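Local coordinates for protein glycerol kinase, putative (Plasmodium falciparum, PDB 2W40) that probably catalyses the ATP-dependent phosphorylation of glycerol to sn-glycerol 3-phosphate, as a member of the FGGY kinase family, at residues N4-S12 with E442-A452; C266-I276 with I388-L399. All blocks are in the same frame, centred on the assembly; numbering follows the deposited sequence. Where two conformers were deposited one is given.

Contact 1: residues N4-S12 with E442-A452; sequences NVILSIDQS and EVTSLGAAVLA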
loop_
_atom_site.group_PDB
_atom_site.type_symbol
_atom_site.label_atom_id
_atom_site.label_comp_id
_atom_site.label_asym_id
_atom_site.label_seq_id
_atom_site.Cartn_x
_atom_site.Cartn_y
_atom_site.Cartn_z
ATOM N N ASN C 4 13.999 48.647 4.985
ATOM C CA ASN C 4 14.719 47.999 3.897
ATOM C C ASN C 4 14.460 46.500 3.976
ATOM O O ASN C 4 14.558 45.906 5.049
ATOM C CB ASN C 4 16.192 48.178 4.007
ATOM C CG ASN C 4 16.630 49.586 3.809
ATOM O OD1 ASN C 4 15.946 50.447 3.291
ATOM N ND2 ASN C 4 17.855 49.819 4.217
ATOM N N VAL C 5 14.208 45.929 2.767
ATOM C CA VAL C 5 14.070 44.488 2.686
ATOM C C VAL C 5 14.758 43.863 1.497
ATOM O O VAL C 5 15.053 44.516 0.531
ATOM C CB VAL C 5 12.567 44.049 2.663
ATOM C CG1 VAL C 5 11.753 44.493 3.983
ATOM C CG2 VAL C 5 11.943 44.541 1.411
ATOM N N ILE C 6 15.004 42.571 1.649
ATOM C CA ILE C 6 15.578 41.695 0.625
ATOM C C ILE C 6 14.442 40.732 0.235
ATOM O O ILE C 6 13.867 40.059 1.108
ATOM C CB ILE C 6 16.779 40.911 1.121
ATOM C CG1 ILE C 6 17.867 41.827 1.657
ATOM C CG2 ILE C 6 17.319 39.931 0.005
ATOM C CD1 ILE C 6 18.816 41.036 2.574
ATOM N N LEU C 7 14.145 40.653 -1.063
ATOM C CA LEU C 7 13.160 39.615 -1.526
ATOM C C LEU C 7 13.938 38.342 -1.881
ATOM O O LEU C 7 14.847 38.391 -2.710
ATOM C CB LEU C 7 12.292 40.066 -2.703
ATOM C CG LEU C 7 11.402 39.103 -3.457
ATOM C CD1 LEU C 7 10.512 38.292 -2.481
ATOM C CD2 LEU C 7 10.684 39.663 -4.670
ATOM N N SER C 8 13.562 37.220 -1.235
ATOM C CA SER C 8 14.148 35.923 -1.579
ATOM C C SER C 8 13.019 35.068 -2.175
ATOM O O SER C 8 12.001 34.856 -1.458
ATOM C CB SER C 8 14.814 35.258 -0.357
ATOM O OG SER C 8 15.289 33.982 -0.728
ATOM N N ILE C 9 13.169 34.636 -3.459
ATOM C CA ILE C 9 12.151 33.818 -4.103
ATOM C C ILE C 9 12.684 32.367 -4.045
ATOM O O ILE C 9 13.816 32.086 -4.525
ATOM C CB ILE C 9 11.945 34.228 -5.573
ATOM C CG1 ILE C 9 11.395 35.695 -5.614
ATOM C CG2 ILE C 9 11.120 33.108 -6.285
ATOM C CD1 ILE C 9 11.528 36.329 -6.990
ATOM N N ASP C 10 11.859 31.436 -3.520
ATOM C CA ASP C 10 12.190 29.993 -3.552
ATOM C C ASP C 10 11.093 29.297 -4.383
ATOM O O ASP C 10 9.973 29.145 -3.965
ATOM C CB ASP C 10 12.265 29.470 -2.126
ATOM C CG ASP C 10 12.448 28.000 -1.991
ATOM O OD1 ASP C 10 12.742 27.329 -2.986
ATOM O OD2 ASP C 10 12.340 27.501 -0.788
ATOM N N GLN C 11 11.388 29.041 -5.627
ATOM C CA GLN C 11 10.500 28.402 -6.545
ATOM C C GLN C 11 10.759 26.896 -6.366
ATOM O O GLN C 11 11.704 26.335 -6.934
ATOM C CB GLN C 11 10.747 28.894 -8.000
ATOM C CG GLN C 11 9.596 28.647 -8.966
ATOM C CD GLN C 11 9.149 27.174 -8.968
ATOM O OE1 GLN C 11 9.814 26.315 -9.532
ATOM N NE2 GLN C 11 8.114 26.880 -8.160
ATOM N N SER C 12 9.992 26.303 -5.474
ATOM C CA SER C 12 10.209 24.944 -5.024
ATOM C C SER C 12 9.399 23.957 -5.847
ATOM O O SER C 12 8.634 24.317 -6.762
ATOM C CB SER C 12 9.936 24.868 -3.501
ATOM O OG SER C 12 10.424 23.671 -2.966
ATOM N N GLU C 442 13.218 27.517 7.017
ATOM C CA GLU C 442 13.338 28.003 5.585
ATOM C C GLU C 442 14.746 28.427 5.231
ATOM O O GLU C 442 14.951 29.468 4.618
ATOM C CB GLU C 442 12.314 29.070 5.196
ATOM C CG GLU C 442 10.849 28.611 5.310
ATOM C CD GLU C 442 10.372 27.603 4.225
ATOM O OE1 GLU C 442 11.108 27.242 3.256
ATOM O OE2 GLU C 442 9.170 27.217 4.325
ATOM N N VAL C 443 15.719 27.537 5.471
ATOM C CA VAL C 443 17.129 27.905 5.271
ATOM C C VAL C 443 17.441 28.063 3.758
ATOM O O VAL C 443 18.398 28.809 3.392
ATOM C CB VAL C 443 18.178 26.964 5.914
ATOM C CG1 VAL C 443 17.956 26.824 7.432
ATOM C CG2 VAL C 443 18.138 25.588 5.339
ATOM N N THR C 444 16.655 27.392 2.890
ATOM C CA THR C 444 16.829 27.648 1.430
ATOM C C THR C 444 16.681 29.114 1.035
ATOM O O THR C 444 17.554 29.704 0.375
ATOM C CB THR C 444 15.853 26.771 0.644
ATOM O OG1 THR C 444 16.261 25.392 0.866
ATOM C CG2 THR C 444 15.906 27.110 -0.859
ATOM N N SER C 445 15.544 29.729 1.404
ATOM C CA SER C 445 15.320 31.160 1.114
ATOM C C SER C 445 16.358 32.051 1.795
ATOM O O SER C 445 16.733 33.072 1.254
ATOM C CB SER C 445 13.930 31.559 1.508
ATOM O OG SER C 445 13.741 31.548 2.929
ATOM N N LEU C 446 16.794 31.658 3.013
ATOM C CA LEU C 446 17.795 32.425 3.747
ATOM C C LEU C 446 19.111 32.473 2.958
ATOM O O LEU C 446 19.743 33.558 2.844
ATOM C CB LEU C 446 17.979 31.811 5.120
ATOM C CG LEU C 446 18.879 32.475 6.069
ATOM C CD1 LEU C 446 18.499 33.885 6.309
ATOM C CD2 LEU C 446 18.915 31.545 7.312
ATOM N N GLY C 447 19.528 31.370 2.334
ATOM C CA GLY C 447 20.768 31.411 1.590
ATOM C C GLY C 447 20.760 32.357 0.381
ATOM O O GLY C 447 21.729 33.058 0.116
ATOM N N ALA C 448 19.616 32.451 -0.295
ATOM C CA ALA C 448 19.439 33.315 -1.436
ATOM C C ALA C 448 19.431 34.786 -1.006
ATOM O O ALA C 448 19.900 35.653 -1.750
ATOM C CB ALA C 448 18.159 32.984 -2.200
ATOM N N ALA C 449 18.873 35.068 0.169
ATOM C CA ALA C 449 18.855 36.451 0.675
ATOM C C ALA C 449 20.265 36.833 1.022
ATOM O O ALA C 449 20.662 37.949 0.806
ATOM C CB ALA C 449 17.929 36.493 1.883
ATOM N N VAL C 450 21.038 35.882 1.566
ATOM C CA VAL C 450 22.463 36.127 1.871
ATOM C C VAL C 450 23.253 36.502 0.591
ATOM O O VAL C 450 24.004 37.522 0.581
ATOM C CB VAL C 450 23.148 34.963 2.702
ATOM C CG1 VAL C 450 24.717 35.111 2.742
ATOM C CG2 VAL C 450 22.471 34.852 4.121
ATOM N N LEU C 451 23.095 35.692 -0.452
ATOM C CA LEU C 451 23.860 35.956 -1.629
ATOM C C LEU C 451 23.453 37.321 -2.241
ATOM O O LEU C 451 24.313 38.101 -2.626
ATOM C CB LEU C 451 23.690 34.801 -2.668
ATOM C CG LEU C 451 24.222 33.419 -2.386
ATOM C CD1 LEU C 451 23.515 32.449 -3.411
ATOM C CD2 LEU C 451 25.702 33.419 -2.456
ATOM N N ALA C 452 22.151 37.594 -2.342
ATOM C CA ALA C 452 21.654 38.799 -2.957
ATOM C C ALA C 452 22.181 40.057 -2.173
ATOM O O ALA C 452 22.708 41.030 -2.753
ATOM C CB ALA C 452 20.155 38.765 -3.032
HETATM O O HOH W 1 12.866 28.382 1.774
#
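Ser-8 on strand 4-11 and Ser-445 on helix 443-452 are tied by the one direct hydrogen bond of this contact. Ser-8 OG donates to Ser-445 O over 2.6 Å. It meets the oxygen in the carbonyl plane, on a lone pair, at a C=O...OG angle of 117°. OG reaches this oxygen because it lies anti to the backbone N of Ser-8 (chi1 177°). Ser-445 O also accepts the helical N-H of Ala-449, so two donors grip it. The helix runs close here, with the axes 7.4 Å apart. Small residues permit this. The Ala-448 methyl CB comes 3.4 Å from Ser-8 OG. Ile-6 lays its CG2 branch on Ala-449, 4.0 Å from CB, and reaches Ala-452 more loosely.

The other end is wetter and more open. Asp-10 crosses Thr-444 at about a right angle, and its OD2 lies 3.6 Å from the methyl CG2 of Thr-444. Its carboxylate lies near that of Glu-442, the N-cap residue, with OD2 and OE1 4.2 Å apart. A water bridges the two carboxylates: it donates to Asp-10 OD2 (2.8 Å) and to Glu-442 OE1 (2.6 Å). The same water accepts from Ser-445 N in the first turn of the helix. Ser-445 OG turns back to Glu-442 O and also bonds Tyr-21.

The strand lies in the N-terminal FGGY region and the helix in the C-terminal one. Bound glycerol lies near the Asp-10 side chain. The chemistry thus changes from apolar and serine packing to a water-bridged pair of acids at the start of the helix, where the Ser-445 N-H also holds the water.

Contact 2: residues C266-I276 with I388-L399; sequences CTYGTGVFLLI and IAFQLNEIVDSL. With EDO (1,2-ethanediol), chain B.
Leu-274 and Leu-392 are the main interlocking knobs between the hairpin 266-276 and the helix 388-399. The strand 272-276 runs nearly along the helix, at 18°, with its axis 10.0 Å away. Leu-274 projects into a hollow lined by Leu-392, Ile-395, Val-396 and Leu-399. Its CD1 touches both Leu-392 CD1 and Val-396 CG2, 3.9 Å from each. Its other branch, CD2, presses on Leu-399 CD1 at 3.5 Å, a tight carbon pair. Leu-274 crosses all three of these side chains at about a right angle.

Leu-392 is the answering bump. Its CG points away from the backbone N (chi1 -171°), bringing both methyls to the hairpin. CD1 meets Cys-266 SG at 3.8 Å, while CD2 comes 3.3 Å from Tyr-268 OH. At one end, Ile-388 fits CG2 against Val-272 CG2 (3.7 Å) and touches the edge of the Tyr-268 ring. At the other, Leu-399 splits its fork: CD1 meets Leu-274, and CD2 lies 4.1 Å from Ile-276 CD1.

The interface is apolar and buried. Tyr-268 OH finds its polar partner in Asn-427 of helix 421-431. Away from the hairpin, an ethanediol, probably from the crystallisation liquor, donates to Asp-397 OD2 and Ser-398 OG. Thr-270, which binds ADP in another structure of this protein, lies in the hairpin turn. Strand 304-311 flanks strand 272-279, and its Ile-311 touches Ile-395. Helix 248-255 meets Thr-267, Phe-273 and Leu-275, while helix 421-431 packs beside Ala-389 and Leu-392.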
loop_
_atom_site.group_PDB
_atom_site.type_symbol
_atom_site.label_atom_id
_atom_site.label_comp_id
_atom_site.label_asym_id
_atom_site.label_seq_id
_atom_site.Cartn_x
_atom_site.Cartn_y
_atom_site.Cartn_z
ATOM N N CYS C 266 21.715 18.378 5.776
ATOM C CA CYS C 266 20.653 17.586 5.180
ATOM C C CYS C 266 19.348 18.358 5.255
ATOM O O CYS C 266 18.948 18.789 6.332
ATOM C CB CYS C 266 20.565 16.257 5.867
ATOM S SG CYS C 266 19.379 15.171 5.080
ATOM N N THR C 267 18.718 18.602 4.093
ATOM C CA THR C 267 17.459 19.248 3.986
ATOM C C THR C 267 16.367 18.233 3.718
ATOM O O THR C 267 16.505 17.413 2.803
ATOM C CB THR C 267 17.476 20.333 2.835
ATOM O OG1 THR C 267 18.522 21.342 3.067
ATOM C CG2 THR C 267 16.138 21.018 2.716
ATOM N N TYR C 268 15.280 18.342 4.494
ATOM C CA TYR C 268 14.118 17.535 4.378
ATOM C C TYR C 268 13.019 18.413 3.768
ATOM O O TYR C 268 12.530 19.389 4.371
ATOM C CB TYR C 268 13.632 17.013 5.756
ATOM C CG TYR C 268 14.618 16.076 6.436
ATOM C CD1 TYR C 268 14.410 14.733 6.483
ATOM C CD2 TYR C 268 15.682 16.545 7.160
ATOM C CE1 TYR C 268 15.255 13.889 7.115
ATOM C CE2 TYR C 268 16.594 15.630 7.800
ATOM C CZ TYR C 268 16.353 14.346 7.807
ATOM O OH TYR C 268 17.247 13.517 8.517
ATOM N N GLY C 269 12.595 18.035 2.590
ATOM C CA GLY C 269 11.597 18.746 1.834
ATOM C C GLY C 269 10.803 17.767 0.946
ATOM O O GLY C 269 10.575 16.637 1.324
ATOM N N THR C 270 10.414 18.225 -0.250
ATOM C CA THR C 270 9.854 17.295 -1.252
ATOM C C THR C 270 10.721 16.059 -1.440
ATOM O O THR C 270 10.191 14.918 -1.471
ATOM C CB THR C 270 9.683 18.060 -2.573
ATOM O OG1 THR C 270 8.813 19.206 -2.407
ATOM C CG2 THR C 270 9.128 17.236 -3.661
ATOM N N GLY C 271 12.009 16.250 -1.578
ATOM C CA GLY C 271 13.017 15.175 -1.412
ATOM C C GLY C 271 13.871 15.447 -0.190
ATOM O O GLY C 271 13.675 16.427 0.506
ATOM N N VAL C 272 14.897 14.636 0.018
ATOM C CA VAL C 272 15.849 14.834 1.068
ATOM C C VAL C 272 17.206 14.915 0.360
ATOM O O VAL C 272 17.542 14.079 -0.483
ATOM C CB VAL C 272 15.799 13.696 2.087
ATOM C CG1 VAL C 272 17.019 13.764 3.070
ATOM C CG2 VAL C 272 14.399 13.839 2.797
ATOM N N PHE C 273 18.014 15.910 0.716
ATOM C CA PHE C 273 19.303 16.155 0.046
ATOM C C PHE C 273 20.410 16.439 1.074
ATOM O O PHE C 273 20.349 17.424 1.776
ATOM C CB PHE C 273 19.187 17.293 -0.939
ATOM C CG PHE C 273 18.067 17.053 -1.935
ATOM C CD1 PHE C 273 18.313 16.306 -3.085
ATOM C CD2 PHE C 273 16.792 17.435 -1.695
ATOM C CE1 PHE C 273 17.285 15.980 -3.940
ATOM C CE2 PHE C 273 15.816 17.173 -2.632
ATOM C CZ PHE C 273 16.091 16.392 -3.698
ATOM N N LEU C 274 21.419 15.565 1.106
ATOM C CA LEU C 274 22.576 15.726 1.989
ATOM C C LEU C 274 23.718 16.218 1.117
ATOM O O LEU C 274 24.077 15.549 0.131
ATOM C CB LEU C 274 22.905 14.400 2.650
ATOM C CG LEU C 274 23.897 14.498 3.871
ATOM C CD1 LEU C 274 23.794 13.284 4.751
ATOM C CD2 LEU C 274 25.261 14.600 3.302
ATOM N N LEU C 275 24.322 17.360 1.499
ATOM C CA LEU C 275 25.526 17.810 0.867
ATOM C C LEU C 275 26.643 17.959 1.881
ATOM O O LEU C 275 26.437 18.514 2.992
ATOM C CB LEU C 275 25.346 19.127 0.135
ATOM C CG LEU C 275 24.553 19.029 -1.204
ATOM C CD1 LEU C 275 23.031 19.003 -0.988
ATOM C CD2 LEU C 275 24.937 20.202 -2.155
ATOM N N ILE C 276 27.814 17.517 1.477
ATOM C CA ILE C 276 29.032 17.790 2.266
ATOM C C ILE C 276 29.978 18.666 1.487
ATOM O O ILE C 276 30.283 18.354 0.341
ATOM C CB ILE C 276 29.727 16.453 2.728
ATOM C CG1 ILE C 276 30.902 16.774 3.701
ATOM C CG2 ILE C 276 30.111 15.526 1.553
ATOM C CD1 ILE C 276 31.380 15.563 4.603
ATOM N N ILE C 388 12.514 7.014 4.656
ATOM C CA ILE C 388 13.387 8.190 4.473
ATOM C C ILE C 388 14.688 7.983 5.220
ATOM O O ILE C 388 15.787 8.164 4.668
ATOM C CB ILE C 388 12.654 9.512 4.817
ATOM C CG1 ILE C 388 11.316 9.673 4.021
ATOM C CG2 ILE C 388 13.629 10.743 4.684
ATOM C CD1 ILE C 388 10.471 10.871 4.454
ATOM N N ALA C 389 14.556 7.672 6.527
ATOM C CA ALA C 389 15.716 7.410 7.373
ATOM C C ALA C 389 16.615 6.326 6.892
ATOM O O ALA C 389 17.834 6.518 6.803
ATOM C CB ALA C 389 15.277 7.205 8.843
ATOM N N PHE C 390 15.998 5.189 6.496
ATOM C CA PHE C 390 16.822 4.115 5.934
ATOM C C PHE C 390 17.610 4.504 4.685
ATOM O O PHE C 390 18.755 4.083 4.518
ATOM C CB PHE C 390 15.936 2.905 5.652
ATOM C CG PHE C 390 15.490 2.161 6.891
ATOM C CD1 PHE C 390 16.416 1.591 7.803
ATOM C CD2 PHE C 390 14.132 2.041 7.172
ATOM C CE1 PHE C 390 15.940 0.893 8.938
ATOM C CE2 PHE C 390 13.697 1.354 8.280
ATOM C CZ PHE C 390 14.611 0.829 9.179
ATOM N N GLN C 391 16.970 5.282 3.819
ATOM C CA GLN C 391 17.682 5.763 2.638
ATOM C C GLN C 391 18.842 6.737 3.013
ATOM O O GLN C 391 19.954 6.684 2.431
ATOM C CB GLN C 391 16.665 6.455 1.699
ATOM C CG GLN C 391 15.776 5.479 0.889
ATOM C CD GLN C 391 14.833 6.253 0.044
ATOM O OE1 GLN C 391 15.119 6.523 -1.097
ATOM N NE2 GLN C 391 13.696 6.689 0.636
ATOM N N LEU C 392 18.559 7.612 3.982
ATOM C CA LEU C 392 19.560 8.552 4.425
ATOM C C LEU C 392 20.761 7.820 5.002
ATOM O O LEU C 392 21.903 8.200 4.796
ATOM C CB LEU C 392 18.903 9.531 5.392
ATOM C CG LEU C 392 19.845 10.688 5.729
ATOM C CD1 LEU C 392 20.305 11.535 4.503
ATOM C CD2 LEU C 392 19.245 11.535 6.857
ATOM N N ASN C 393 20.512 6.730 5.736
ATOM C CA ASN C 393 21.591 5.934 6.308
ATOM C C ASN C 393 22.520 5.361 5.245
ATOM O O ASN C 393 23.742 5.373 5.377
ATOM C CB ASN C 393 20.991 4.811 7.113
ATOM C CG ASN C 393 22.055 3.960 7.759
ATOM O OD1 ASN C 393 22.999 4.480 8.378
ATOM N ND2 ASN C 393 21.866 2.609 7.701
ATOM N N GLU C 394 21.898 4.900 4.158
ATOM C CA GLU C 394 22.711 4.441 3.021
ATOM C C GLU C 394 23.640 5.535 2.411
ATOM O O GLU C 394 24.818 5.302 2.088
ATOM C CB GLU C 394 21.846 3.796 1.916
ATOM C CG GLU C 394 21.105 2.606 2.425
ATOM C CD GLU C 394 20.456 1.747 1.329
ATOM O OE1 GLU C 394 20.635 2.011 0.108
ATOM O OE2 GLU C 394 19.748 0.743 1.720
ATOM N N ILE C 395 23.100 6.712 2.263
ATOM C CA ILE C 395 23.812 7.903 1.874
ATOM C C ILE C 395 24.951 8.206 2.829
ATOM O O ILE C 395 26.077 8.478 2.376
ATOM C CB ILE C 395 22.865 9.112 1.662
ATOM C CG1 ILE C 395 22.052 8.907 0.360
ATOM C CG2 ILE C 395 23.611 10.452 1.583
ATOM C CD1 ILE C 395 20.842 9.865 0.185
ATOM N N VAL C 396 24.683 8.159 4.136
ATOM C CA VAL C 396 25.733 8.477 5.133
ATOM C C VAL C 396 26.870 7.458 5.046
ATOM O O VAL C 396 28.063 7.770 5.132
ATOM C CB VAL C 396 25.169 8.583 6.530
ATOM C CG1 VAL C 396 26.380 8.664 7.598
ATOM C CG2 VAL C 396 24.174 9.816 6.557
ATOM N N ASP C 397 26.498 6.199 4.818
ATOM C CA ASP C 397 27.513 5.177 4.667
ATOM C C ASP C 397 28.399 5.448 3.435
ATOM O O ASP C 397 29.647 5.273 3.500
ATOM C CB ASP C 397 26.897 3.787 4.613
ATOM C CG ASP C 397 26.383 3.295 5.972
ATOM O OD1 ASP C 397 26.809 3.803 7.054
ATOM O OD2 ASP C 397 25.517 2.403 5.944
ATOM N N SER C 398 27.798 5.868 2.306
ATOM C CA SER C 398 28.590 6.197 1.159
ATOM C C SER C 398 29.531 7.399 1.473
ATOM O O SER C 398 30.665 7.441 1.044
ATOM C CB SER C 398 27.656 6.499 -0.050
ATOM O OG SER C 398 26.988 5.344 -0.481
ATOM N N LEU C 399 28.995 8.408 2.130
ATOM C CA LEU C 399 29.697 9.640 2.388
ATOM C C LEU C 399 30.909 9.329 3.255
ATOM O O LEU C 399 32.003 9.854 3.005
ATOM C CB LEU C 399 28.820 10.607 3.139
ATOM C CG LEU C 399 29.380 11.872 3.715
ATOM C CD1 LEU C 399 28.175 12.841 4.036
ATOM C CD2 LEU C 399 30.210 11.640 4.942
HETATM C C1 EDO B . 24.853 1.345 2.029
HETATM O O1 EDO B . 24.881 1.253 3.511
HETATM C C2 EDO B . 25.230 2.686 1.354
HETATM O O2 EDO B . 26.444 2.900 0.575
#

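In the fold
Contact 1 joins the first strand of the chain to a late helix, 443-455. Contact 2 falls wholly between its two segments in sequence. Their centres are 23 Å apart; their nearest atoms are about 5 Å apart and do not touch. Strand 3-11 lies in the mixed sheet of the N-terminal domain. Strands 264-268 and 272-279 lie in the other mixed sheet, backed by helix 377-403. Helix 248-255 links the two places, since it touches segment 442-452 of contact 1 and segment 266-276 of contact 2. This pair of domains is the plan of the sugar kinase/Hsp70/actin superfamily. Both contacts lie near ADP-binding residues, consistent with a nucleotide site in the cleft.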